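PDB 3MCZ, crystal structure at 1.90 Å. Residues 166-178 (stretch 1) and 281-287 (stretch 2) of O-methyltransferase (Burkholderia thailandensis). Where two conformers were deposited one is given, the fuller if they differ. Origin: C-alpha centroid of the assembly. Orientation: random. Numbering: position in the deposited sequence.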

# COMPACT_ATOMS: atom_id res chain seq x y z
N PRO A 166 0.63 20.25 -14.34
CA PRO A 166 -0.68 20.90 -14.51
C PRO A 166 -0.72 22.27 -13.91
O PRO A 166 -1.26 23.17 -14.52
CB PRO A 166 -1.65 19.97 -13.77
CG PRO A 166 -0.98 18.62 -13.81
CD PRO A 166 0.51 18.88 -13.79
N MSE A 167 -0.12 22.45 -12.73
CA MSE A 167 -0.16 23.75 -12.11
C MSE A 167 0.81 24.73 -12.75
O MSE A 167 0.52 25.90 -12.80
CB MSE A 167 0.09 23.67 -10.64
CG MSE A 167 -1.16 23.33 -9.96
SE MSE A 167 -0.70 22.41 -8.42
CE MSE A 167 0.84 21.40 -9.09
N VAL A 168 1.93 24.22 -13.27
CA VAL A 168 2.88 25.06 -14.04
C VAL A 168 2.19 25.78 -15.19
O VAL A 168 2.39 26.98 -15.41
CB VAL A 168 4.06 24.23 -14.59
CG1 VAL A 168 4.90 25.10 -15.46
CG2 VAL A 168 4.90 23.64 -13.41
N ASP A 169 1.36 25.06 -15.92
CA ASP A 169 0.64 25.63 -17.06
C ASP A 169 -0.32 26.73 -16.63
O ASP A 169 -0.40 27.77 -17.29
CB ASP A 169 -0.11 24.52 -17.81
CG ASP A 169 0.81 23.37 -18.24
OD1 ASP A 169 2.03 23.62 -18.43
OD2 ASP A 169 0.31 22.23 -18.38
N VAL A 170 -0.99 26.56 -15.49
CA VAL A 170 -1.89 27.59 -14.95
C VAL A 170 -1.14 28.81 -14.45
O VAL A 170 -1.49 29.94 -14.77
CB VAL A 170 -2.80 27.05 -13.85
CG1 VAL A 170 -3.52 28.20 -13.13
CG2 VAL A 170 -3.80 26.06 -14.43
N VAL A 171 -0.07 28.59 -13.69
CA VAL A 171 0.73 29.71 -13.20
C VAL A 171 1.29 30.55 -14.37
O VAL A 171 1.25 31.79 -14.34
CB VAL A 171 1.88 29.22 -12.27
CG1 VAL A 171 2.90 30.31 -12.00
CG2 VAL A 171 1.28 28.71 -10.98
N SER A 172 1.78 29.87 -15.40
CA SER A 172 2.40 30.60 -16.51
C SER A 172 1.42 31.53 -17.26
O SER A 172 1.86 32.51 -17.86
CB SER A 172 3.07 29.65 -17.50
OG SER A 172 2.09 28.89 -18.17
N GLU A 173 0.11 31.23 -17.22
CA GLU A 173 -0.92 32.09 -17.88
C GLU A 173 -1.51 33.18 -16.99
O GLU A 173 -2.42 33.89 -17.42
CB GLU A 173 -2.09 31.25 -18.42
N LEU A 174 -1.03 33.32 -15.77
CA LEU A 174 -1.54 34.37 -14.89
C LEU A 174 -1.31 35.76 -15.49
O LEU A 174 -0.27 36.03 -16.06
CB LEU A 174 -0.87 34.31 -13.53
CG LEU A 174 -1.28 33.13 -12.65
CD1 LEU A 174 -0.45 33.18 -11.36
CD2 LEU A 174 -2.79 33.14 -12.35
N GLY A 175 -2.29 36.65 -15.32
CA GLY A 175 -2.20 38.01 -15.82
C GLY A 175 -1.17 38.91 -15.15
O GLY A 175 -0.75 39.92 -15.73
N VAL A 176 -0.70 38.54 -13.96
CA VAL A 176 0.27 39.35 -13.26
C VAL A 176 1.61 39.41 -14.00
O VAL A 176 2.43 40.25 -13.68
CB VAL A 176 0.52 38.86 -11.82
CG1 VAL A 176 -0.80 38.91 -11.00
CG2 VAL A 176 1.20 37.44 -11.82
N PHE A 177 1.83 38.50 -14.95
CA PHE A 177 3.12 38.42 -15.66
C PHE A 177 3.21 39.33 -16.87
O PHE A 177 4.31 39.72 -17.23
CB PHE A 177 3.44 36.98 -16.08
CG PHE A 177 3.76 36.08 -14.92
CD1 PHE A 177 4.88 36.32 -14.13
CD2 PHE A 177 2.93 35.02 -14.59
CE1 PHE A 177 5.14 35.53 -13.03
CE2 PHE A 177 3.22 34.20 -13.47
CZ PHE A 177 4.33 34.45 -12.71
N ALA A 178 2.07 39.73 -17.45
CA ALA A 178 2.02 40.38 -18.77
C ALA A 178 2.76 41.73 -18.76
O ALA A 178 3.45 42.04 -19.70
CB ALA A 178 0.55 40.61 -19.22
N GLY A 281 3.01 44.93 -7.70
CA GLY A 281 3.45 43.56 -7.96
C GLY A 281 2.61 42.54 -7.20
O GLY A 281 1.61 42.87 -6.56
N ALA A 282 3.03 41.29 -7.27
CA ALA A 282 2.26 40.19 -6.68
C ALA A 282 3.16 39.16 -6.05
O ALA A 282 4.25 38.85 -6.55
CB ALA A 282 1.36 39.51 -7.76
N LEU A 283 2.66 38.60 -4.95
CA LEU A 283 3.21 37.42 -4.32
C LEU A 283 2.29 36.24 -4.67
O LEU A 283 1.05 36.31 -4.46
CB LEU A 283 3.22 37.62 -2.79
CG LEU A 283 3.65 36.39 -1.97
CD1 LEU A 283 5.06 35.89 -2.37
CD2 LEU A 283 3.58 36.63 -0.46
N LEU A 284 2.88 35.16 -5.20
CA LEU A 284 2.11 33.97 -5.56
C LEU A 284 2.48 32.86 -4.60
O LEU A 284 3.66 32.59 -4.40
CB LEU A 284 2.41 33.50 -6.98
CG LEU A 284 2.22 34.51 -8.10
CD1 LEU A 284 2.48 33.87 -9.47
CD2 LEU A 284 0.84 35.21 -8.07
N ILE A 285 1.47 32.25 -3.99
CA ILE A 285 1.69 31.07 -3.17
C ILE A 285 0.78 29.95 -3.63
O ILE A 285 -0.42 30.06 -3.59
CB ILE A 285 1.42 31.34 -1.69
CG1 ILE A 285 2.26 32.53 -1.16
CG2 ILE A 285 1.67 30.02 -0.87
CD1 ILE A 285 1.91 32.98 0.28
N LEU A 286 1.39 28.86 -4.08
CA LEU A 286 0.67 27.68 -4.47
C LEU A 286 0.74 26.71 -3.30
O LEU A 286 1.82 26.39 -2.81
CB LEU A 286 1.34 27.08 -5.68
CG LEU A 286 0.64 25.90 -6.31
CD1 LEU A 286 -0.74 26.30 -6.85
CD2 LEU A 286 1.56 25.38 -7.45
N THR A 287 -0.41 26.22 -2.86
CA THR A 287 -0.47 25.39 -1.69
C THR A 287 -1.64 24.41 -1.80
O THR A 287 -2.70 24.73 -2.37
CB THR A 287 -0.54 26.27 -0.42
OG1 THR A 287 -0.44 25.43 0.72
CG2 THR A 287 -1.87 27.08 -0.34

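One leucine methyl gathers three of the six side-chain contacts between these stretches: CD1 of Leu284 lies 3.6 Å from CD1 of Leu174, 3.8 Å from CZ of Phe177 and 4.4 Å from CG1 of Val171. No hydrogen bond crosses the interface; the helix and the turn that follows it rest on the strand through apolar side chains alone, and together the two sides bury 293 Å². The partners are far apart in sequence, at least 106 residues for any touching pair.

Strand 281-287 presents Ala282, Leu284 and Leu286 toward stretch 1, every second residue, as the alternation of an extended chain requires. Leu283 and Ile285, between them, are out of reach. Leu284 (chi1 m, chi2 t) has the largest covered area, 75 Å², followed by Leu286 with 62 Å².

On the helix, Met167 and Val171 are four residues apart, about one turn, and so both point toward the strand; the backbone bond from Val171 N to Met167 O (2.9 Å) spans that turn. Met167 is selenomethionine, and its SE lies 3.9 Å from CD2 of Leu286. The CA of Met167 and the CA of Leu286 are 8.6 Å apart, and the long, unbranched side chain of Met167 and that of Leu286 bridge the gap together. Val171, buried and compact, offers CG1 to Leu284 at the longer distance already given. Val168 points away, while Asp169 is exposed and out of reach, a suitable place for a charged group.

Beyond the helix the chain turns, and Leu174 N bonds to Val171 O at 3.1 Å. The CA-to-CB bond of Leu174 (chi1 m, chi2 t) points toward the strand. Phe177 leaves its backbone sideways, yet its end comes nearer, so that the ring tip CZ reaches Leu284, whose CD1 approaches the ring obliquely. A weak bond from Phe177 N to Leu174 O (3.4 Å) links the two residues within the turn.

At the far end of the contact, Val176 sits closest by backbone: the CA of Val176 is 6.9 Å from the CA of Ala282. Small side chains suffice here, and CG1 of Val176 meets CB of Ala282 at 3.9 Å. The other methyl, CG2 of Val176, lies 4.4 Å from CD2 of Leu284, so chi1 m places the valine's two branches against two successive inward-facing strand residues. Val176 remains partly exposed, whereas Ala282, Leu284 and Leu286 are all buried.

Ser172 takes no part across the interface; its OG donates to Asp169 O at 2.9 Å, satisfying a buried hydroxyl within its own stretch.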